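Local coordinates for protein group 3 allergen SMIPP-S YvT004A06 (Sarcoptes scabiei type hominis, PDB 3H7T) that has the fold of a trypsin-like serine protease but is an inactivated paralogue from the scabies mite, so it is probably not a working peptidase, at residues E141-T145 with E178-G182; D167-G173 with P211-R216. All coordinates share one frame. Residues are numbered along the deposited sequence.

How the contacts relate
Along the chain the four segments come in the order 141-145, 167-173, 178-182, 211-216, so the two contacts cross. Contact 1 closes a loop of 32 residues that carries helix 149-157 and strand 169-172; contact 2 closes one of 37 that carries strands 189-192 and 195-200. Strand 169-172 lies between strands 140-147 and 212-216, its neighbours in the same antiparallel sheet. Direct links follow: Thr145 O lies 2.9 Å from Gly173 N, Ile181 N lies 2.9 Å from Ser212 OG, both probable hydrogen bonds, and Phe144 CB packs 3.6 Å from Ala172 CB. Contact 1 thereby packs the loop 178-182 against the sheet that contact 2 helps build.

Contact 1 of 2, residues E141-T145 with E178-G182; sequences EANFT and ETYIG. With ZN (zinc ion), chain F.
Residues 141-145 are extended as part of strand 140-147. The irregular loop 178-182 approaches them most closely where Phe144 and Thr179 place their CA atoms 6.6 Å apart. No hydrogen bond joins the two; the strand's side chains meet both side chains and backbone of the loop, burying 209 Å² in all. Phe144 takes chi1 m (-78°) with chi2 at -120°. Its CA-to-CB bond points sideways, yet this rotamer brings the ring to the loop. Thr179, also m, points toward the strand and lays CG2 over a face of that ring, 3.6 Å from the Phe144 centroid and 15° off the normal, a CH-pi contact. The same Thr179 CG2 reaches Ala142 CB at 3.7 Å. At the ring edge lies the loop backbone, with Phe144 CZ 3.6 Å from Tyr180 C; Ile181, m in both chi angles, brings CD1 to 4.0 Å from Phe144 CZ. Glu178 and Thr179 together face Gly173's successor, a single residue, in a G1 beta bulge, with Glu178 at a left-handed phi/psi of 54/50. Tyr180 (m) points away, and its OH donates to Glu178 OE1 at 2.5 Å; Glu178 OE2 lies 2.6 Å from zinc, whose other ligands include Glu209 and a water at 2.0 Å. Within this trypsin-type fold, Phe144 also packs on Val120 and Val122 of strand 119-124 and meets Phe214 of strand 212-216 edge-to-face.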
ATOM      1  N   GLU A 141       3.984  11.858   4.291  1.00 18.50           N
ATOM      2  CA  GLU A 141       3.744  11.807   2.849  1.00 19.58           C
ATOM      3  C   GLU A 141       5.021  12.095   2.072  1.00 20.08           C
ATOM      4  O   GLU A 141       5.911  12.783   2.567  1.00 21.86           O
ATOM      5  CB  GLU A 141       2.653  12.811   2.433  1.00 18.78           C
ATOM      6  CG  GLU A 141       3.069  14.269   2.650  1.00 25.73           C
ATOM      7  CD  GLU A 141       2.121  15.280   2.033  1.00 35.02           C
ATOM      8  OE1 GLU A 141       2.617  16.220   1.385  1.00 43.14           O
ATOM      9  OE2 GLU A 141       0.891  15.149   2.190  1.00 37.98           O
ATOM     10  N   ALA A 142       5.103  11.571   0.855  1.00 19.85           N
ATOM     11  CA  ALA A 142       6.149  11.961  -0.082  1.00 20.90           C
ATOM     12  C   ALA A 142       5.707  11.741  -1.522  1.00 21.50           C
ATOM     13  O   ALA A 142       4.861  10.882  -1.812  1.00 20.80           O
ATOM     14  CB  ALA A 142       7.450  11.210   0.196  1.00 21.74           C
ATOM     15  N   ASN A 143       6.289  12.528  -2.419  1.00 21.67           N
ATOM     16  CA  ASN A 143       6.210  12.238  -3.833  1.00 22.64           C
ATOM     17  C   ASN A 143       7.386  11.360  -4.244  1.00 22.11           C
ATOM     18  O   ASN A 143       8.552  11.735  -4.070  1.00 21.80           O
ATOM     19  CB  ASN A 143       6.117  13.527  -4.660  1.00 24.47           C
ATOM     20  CG  ASN A 143       4.670  14.012  -4.821  1.00 32.92           C
ATOM     21  OD1 ASN A 143       4.067  14.510  -3.878  1.00 39.64           O
ATOM     22  ND2 ASN A 143       4.104  13.826  -6.012  1.00 32.28           N
ATOM     23  N   PHE A 144       7.062  10.169  -4.742  1.00 21.04           N
ATOM     24  CA  PHE A 144       8.048   9.219  -5.244  1.00 19.60           C
ATOM     25  C   PHE A 144       8.110   9.352  -6.760  1.00 19.74           C
ATOM     26  O   PHE A 144       7.077   9.196  -7.442  1.00 20.02           O
ATOM     27  CB  PHE A 144       7.608   7.783  -4.930  1.00 19.63           C
ATOM     28  CG  PHE A 144       7.849   7.337  -3.505  1.00 18.94           C
ATOM     29  CD1 PHE A 144       8.669   6.238  -3.250  1.00 18.88           C
ATOM     30  CD2 PHE A 144       7.211   7.963  -2.428  1.00 16.46           C
ATOM     31  CE1 PHE A 144       8.891   5.786  -1.948  1.00 19.39           C
ATOM     32  CE2 PHE A 144       7.412   7.519  -1.114  1.00 24.19           C
ATOM     33  CZ  PHE A 144       8.264   6.429  -0.867  1.00 23.97           C
ATOM     34  N   THR A 145       9.304   9.597  -7.293  1.00 18.32           N
ATOM     35  CA  THR A 145       9.507   9.646  -8.745  1.00 19.77           C
ATOM     36  C   THR A 145       9.550   8.247  -9.337  1.00 18.47           C
ATOM     37  O   THR A 145      10.335   7.401  -8.903  1.00 18.28           O
ATOM     38  CB  THR A 145      10.793  10.403  -9.138  1.00 18.35           C
ATOM     39  OG1 THR A 145      10.853  11.631  -8.417  1.00 22.57           O
ATOM     40  CG2 THR A 145      10.803  10.708 -10.640  1.00 25.20           C
ATOM     41  N   GLU A 178      16.074  10.176  -2.854  1.00 28.75           N
ATOM     42  CA  GLU A 178      16.395   9.771  -1.479  1.00 27.36           C
ATOM     43  C   GLU A 178      15.090   9.594  -0.679  1.00 25.48           C
ATOM     44  O   GLU A 178      14.927  10.109   0.426  1.00 25.32           O
ATOM     45  CB  GLU A 178      17.384  10.746  -0.818  1.00 27.86           C
ATOM     46  CG  GLU A 178      18.472  10.068   0.006  1.00 35.21           C
ATOM     47  CD  GLU A 178      19.312   9.082  -0.787  1.00 35.63           C
ATOM     48  OE1 GLU A 178      19.124   7.865  -0.601  1.00 42.49           O
ATOM     49  OE2 GLU A 178      20.162   9.511  -1.593  1.00 38.19           O
ATOM     50  N   THR A 179      14.165   8.844  -1.274  1.00 22.96           N
ATOM     51  CA  THR A 179      12.820   8.658  -0.746  1.00 22.25           C
ATOM     52  C   THR A 179      12.511   7.160  -0.829  1.00 21.68           C
ATOM     53  O   THR A 179      12.709   6.556  -1.874  1.00 20.67           O
ATOM     54  CB  THR A 179      11.797   9.488  -1.577  1.00 21.85           C
ATOM     55  OG1 THR A 179      12.132  10.879  -1.483  1.00 21.73           O
ATOM     56  CG2 THR A 179      10.405   9.320  -1.066  1.00 23.67           C
ATOM     57  N   TYR A 180      12.058   6.563   0.276  1.00 21.38           N
ATOM     58  CA  TYR A 180      11.892   5.103   0.346  1.00 20.81           C
ATOM     59  C   TYR A 180      10.693   4.680   1.187  1.00 20.34           C
ATOM     60  O   TYR A 180      10.307   5.367   2.138  1.00 20.68           O
ATOM     61  CB  TYR A 180      13.145   4.439   0.938  1.00 19.67           C
ATOM     62  CG  TYR A 180      14.460   4.808   0.276  1.00 22.44           C
ATOM     63  CD1 TYR A 180      14.968   4.044  -0.773  1.00 20.54           C
ATOM     64  CD2 TYR A 180      15.215   5.902   0.727  1.00 21.95           C
ATOM     65  CE1 TYR A 180      16.178   4.366  -1.374  1.00 21.79           C
ATOM     66  CE2 TYR A 180      16.425   6.239   0.127  1.00 23.09           C
ATOM     67  CZ  TYR A 180      16.897   5.464  -0.930  1.00 24.13           C
ATOM     68  OH  TYR A 180      18.098   5.776  -1.535  1.00 27.97           O
ATOM     69  N   ILE A 181      10.123   3.531   0.833  1.00 19.18           N
ATOM     70  CA  ILE A 181       9.141   2.851   1.671  1.00 17.74           C
ATOM     71  C   ILE A 181       9.878   2.311   2.907  1.00 18.71           C
ATOM     72  O   ILE A 181      10.913   1.659   2.777  1.00 18.49           O
ATOM     73  CB  ILE A 181       8.440   1.728   0.858  1.00 19.21           C
ATOM     74  CG1 ILE A 181       7.500   2.349  -0.187  1.00 13.60           C
ATOM     75  CG2 ILE A 181       7.713   0.689   1.758  1.00 18.80           C
ATOM     76  CD1 ILE A 181       6.312   3.163   0.419  1.00 19.03           C
ATOM     77  N   GLY A 182       9.361   2.623   4.096  1.00 19.63           N
ATOM     78  CA  GLY A 182       9.933   2.131   5.348  1.00 21.30           C
ATOM     79  C   GLY A 182       9.197   0.915   5.879  1.00 20.75           C
ATOM     80  O   GLY A 182       8.161   0.526   5.342  1.00 20.52           O
TER
HETATM   81 ZN    ZN F 239      21.918   7.723  -1.030  1.00 52.34          ZN
HETATM   82  O   HOH W   1      23.217   7.809  -2.513  1.00 29.22           O

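Contact 2 of 2, residues D167-G173 with P211-R216; sequences DGVFCAG and PSVFLR. With ZN (zinc ion), chain C.
Strands 169-172 and 212-216 run antiparallel, their axes 4.4 Å apart at closest and 145° between directions. Phe170 pairs with Phe214, and Ala172 with Ser212, as hydrogen-bonded pairs (CA-CA 5.4 Å each). Val169 with Leu215 and Cys171 with Val213 are non-hydrogen-bonded pairs: Val169 CA lies 4.4 Å from Leu215 CA, and Cys171 CA lies 4.9 Å from Val213 CA. Each hydrogen-bonded pair is satisfied both ways: Phe170 N to Phe214 O 2.9 Å, Phe214 N to Phe170 O 3.0 Å, Ala172 N to Ser212 O 3.1 Å, Ser212 N to Ala172 O 2.8 Å. Arg216 N extends the ladder to Gly168 O at 2.7 Å. Beyond it, Asp167 O accepts twice from the Arg216 guanidinium, from NH1 at 2.7 Å and NE at 2.9 Å, while Asp167 OD1 binds zinc at 2.0 Å; Arg216 NH2 bonds weakly to Leu111 O. This pairing of non-consecutive strands belongs to the C-terminal beta-barrel of the chymotrypsin fold. Backbone groups turned away from it bond other partners: Val169 O takes Arg149 NH2, and the backbones of Cys171 and Leu215 hydrogen-bond those of Val147 and Val199. Ser212 OG is hydrogen-bonded to Ile181 N. On the face carrying Phe170, Ala172 and Phe214, the Phe170 (p) and Phe214 (m) rings are nearly parallel (8°) but slid apart, centroids 5.3 Å, so that Phe214 CB sits over the Phe170 ring, 3.7 Å from its centroid. Ala172 CB packs 3.7 Å from Phe214 CE2. The opposite face bears Val213 and Cys171, whose CB is 3.9 Å from Pro211 CB and whose SG is disulfide-bonded to Cys152.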
ATOM      1  N   ASP A 167       5.672  -7.128 -14.472  1.00 22.12           N
ATOM      2  CA  ASP A 167       4.705  -6.156 -15.007  1.00 21.80           C
ATOM      3  C   ASP A 167       3.643  -5.710 -13.998  1.00 21.66           C
ATOM      4  O   ASP A 167       3.036  -4.644 -14.155  1.00 22.39           O
ATOM      5  CB  ASP A 167       4.018  -6.675 -16.277  1.00 21.60           C
ATOM      6  CG  ASP A 167       4.987  -6.907 -17.427  1.00 25.72           C
ATOM      7  OD1 ASP A 167       6.050  -6.243 -17.510  1.00 20.19           O
ATOM      8  OD2 ASP A 167       4.665  -7.759 -18.278  1.00 22.63           O
ATOM      9  N   GLY A 168       3.411  -6.526 -12.972  1.00 21.07           N
ATOM     10  CA  GLY A 168       2.392  -6.224 -11.967  1.00 19.62           C
ATOM     11  C   GLY A 168       2.867  -5.282 -10.862  1.00 19.41           C
ATOM     12  O   GLY A 168       2.126  -5.011  -9.906  1.00 19.56           O
ATOM     13  N   VAL A 169       4.109  -4.812 -10.973  1.00 18.33           N
ATOM     14  CA  VAL A 169       4.609  -3.732 -10.116  1.00 17.17           C
ATOM     15  C   VAL A 169       5.197  -2.595 -10.927  1.00 17.92           C
ATOM     16  O   VAL A 169       5.561  -2.775 -12.093  1.00 19.71           O
ATOM     17  CB  VAL A 169       5.662  -4.213  -9.051  1.00 16.45           C
ATOM     18  CG1 VAL A 169       5.035  -5.215  -8.075  1.00 13.28           C
ATOM     19  CG2 VAL A 169       6.935  -4.771  -9.700  1.00 16.07           C
ATOM     20  N   PHE A 170       5.283  -1.423 -10.305  1.00 17.09           N
ATOM     21  CA  PHE A 170       6.119  -0.343 -10.814  1.00 17.17           C
ATOM     22  C   PHE A 170       7.075   0.099  -9.720  1.00 18.50           C
ATOM     23  O   PHE A 170       6.858  -0.196  -8.537  1.00 18.77           O
ATOM     24  CB  PHE A 170       5.283   0.831 -11.354  1.00 18.02           C
ATOM     25  CG  PHE A 170       4.530   1.606 -10.307  1.00 18.01           C
ATOM     26  CD1 PHE A 170       5.138   2.667  -9.627  1.00 20.05           C
ATOM     27  CD2 PHE A 170       3.200   1.309 -10.031  1.00 13.10           C
ATOM     28  CE1 PHE A 170       4.429   3.404  -8.664  1.00 19.87           C
ATOM     29  CE2 PHE A 170       2.478   2.038  -9.066  1.00 20.43           C
ATOM     30  CZ  PHE A 170       3.091   3.094  -8.391  1.00 18.28           C
ATOM     31  N   CYS A 171       8.143   0.787 -10.118  1.00 18.56           N
ATOM     32  CA  CYS A 171       9.178   1.212  -9.178  1.00 18.61           C
ATOM     33  C   CYS A 171       9.118   2.715  -9.031  1.00 17.98           C
ATOM     34  O   CYS A 171       8.843   3.425 -10.004  1.00 18.10           O
ATOM     35  CB  CYS A 171      10.566   0.809  -9.682  1.00 18.82           C
ATOM     36  SG  CYS A 171      10.837  -0.986  -9.804  1.00 33.41           S
ATOM     37  N   ALA A 172       9.372   3.193  -7.815  1.00 15.95           N
ATOM     38  CA  ALA A 172       9.404   4.617  -7.545  1.00 16.51           C
ATOM     39  C   ALA A 172      10.290   4.924  -6.349  1.00 16.60           C
ATOM     40  O   ALA A 172      10.490   4.074  -5.470  1.00 16.71           O
ATOM     41  CB  ALA A 172       7.988   5.167  -7.342  1.00 14.60           C
ATOM     42  N   GLY A 173      10.823   6.144  -6.343  1.00 17.35           N
ATOM     43  CA  GLY A 173      11.753   6.592  -5.319  1.00 17.29           C
ATOM     44  C   GLY A 173      13.147   6.055  -5.578  1.00 18.79           C
ATOM     45  O   GLY A 173      13.538   5.808  -6.727  1.00 18.51           O
ATOM     46  N   PRO A 211      15.139   1.622  -5.860  1.00 20.68           N
ATOM     47  CA  PRO A 211      13.776   2.150  -5.847  1.00 19.26           C
ATOM     48  C   PRO A 211      12.844   1.241  -5.055  1.00 18.81           C
ATOM     49  O   PRO A 211      13.050   0.028  -5.013  1.00 20.42           O
ATOM     50  CB  PRO A 211      13.371   2.119  -7.327  1.00 19.29           C
ATOM     51  CG  PRO A 211      14.636   2.177  -8.074  1.00 19.55           C
ATOM     52  CD  PRO A 211      15.641   1.426  -7.236  1.00 20.68           C
ATOM     53  N   SER A 212      11.819   1.818  -4.447  1.00 17.23           N
ATOM     54  CA  SER A 212      10.806   1.030  -3.759  1.00 17.59           C
ATOM     55  C   SER A 212       9.827   0.388  -4.755  1.00 17.14           C
ATOM     56  O   SER A 212       9.693   0.843  -5.887  1.00 16.51           O
ATOM     57  CB  SER A 212      10.052   1.893  -2.738  1.00 16.86           C
ATOM     58  OG  SER A 212      10.947   2.353  -1.743  1.00 17.21           O
ATOM     59  N   VAL A 213       9.125  -0.649  -4.309  1.00 18.28           N
ATOM     60  CA  VAL A 213       8.257  -1.427  -5.195  1.00 18.61           C
ATOM     61  C   VAL A 213       6.785  -1.273  -4.816  1.00 18.67           C
ATOM     62  O   VAL A 213       6.410  -1.355  -3.634  1.00 17.28           O
ATOM     63  CB  VAL A 213       8.707  -2.920  -5.206  1.00 20.17           C
ATOM     64  CG1 VAL A 213       7.719  -3.819  -5.966  1.00 18.54           C
ATOM     65  CG2 VAL A 213      10.110  -3.027  -5.804  1.00 16.90           C
ATOM     66  N   PHE A 214       5.954  -1.072  -5.837  1.00 18.79           N
ATOM     67  CA  PHE A 214       4.548  -0.793  -5.659  1.00 20.08           C
ATOM     68  C   PHE A 214       3.743  -1.701  -6.567  1.00 21.49           C
ATOM     69  O   PHE A 214       4.008  -1.767  -7.769  1.00 21.62           O
ATOM     70  CB  PHE A 214       4.238   0.659  -6.053  1.00 21.09           C
ATOM     71  CG  PHE A 214       4.852   1.692  -5.149  1.00 20.08           C
ATOM     72  CD1 PHE A 214       4.103   2.257  -4.121  1.00 18.87           C
ATOM     73  CD2 PHE A 214       6.175   2.122  -5.342  1.00 18.20           C
ATOM     74  CE1 PHE A 214       4.663   3.220  -3.273  1.00 20.39           C
ATOM     75  CE2 PHE A 214       6.737   3.082  -4.500  1.00 17.91           C
ATOM     76  CZ  PHE A 214       5.977   3.625  -3.459  1.00 18.04           C
ATOM     77  N   LEU A 215       2.736  -2.368  -6.012  1.00 21.15           N
ATOM     78  CA  LEU A 215       1.801  -3.104  -6.843  1.00 21.50           C
ATOM     79  C   LEU A 215       1.177  -2.148  -7.860  1.00 20.34           C
ATOM     80  O   LEU A 215       0.713  -1.059  -7.511  1.00 20.26           O
ATOM     81  CB  LEU A 215       0.706  -3.767  -6.010  1.00 22.04           C
ATOM     82  CG  LEU A 215      -0.232  -4.648  -6.833  1.00 25.07           C
ATOM     83  CD1 LEU A 215       0.024  -6.111  -6.501  1.00 22.71           C
ATOM     84  CD2 LEU A 215      -1.687  -4.260  -6.584  1.00 24.27           C
ATOM     85  N   ARG A 216       1.194  -2.551  -9.122  1.00 20.26           N
ATOM     86  CA  ARG A 216       0.545  -1.773 -10.177  1.00 20.59           C
ATOM     87  C   ARG A 216      -0.934  -2.129 -10.150  1.00 20.59           C
ATOM     88  O   ARG A 216      -1.336  -3.191 -10.646  1.00 20.28           O
ATOM     89  CB  ARG A 216       1.153  -2.108 -11.546  1.00 21.63           C
ATOM     90  CG  ARG A 216       0.948  -1.007 -12.597  1.00 25.58           C
ATOM     91  CD  ARG A 216       0.413  -1.501 -13.927  1.00 34.35           C
ATOM     92  NE  ARG A 216       1.306  -2.400 -14.631  1.00 38.06           N
ATOM     93  CZ  ARG A 216       1.300  -2.610 -15.949  1.00 34.05           C
ATOM     94  NH1 ARG A 216       2.157  -3.472 -16.459  1.00 26.21           N
ATOM     95  NH2 ARG A 216       0.461  -1.970 -16.758  1.00 38.94           N
TER
HETATM   96 ZN    ZN C 236       7.520  -7.181 -18.441  1.00 41.13          ZN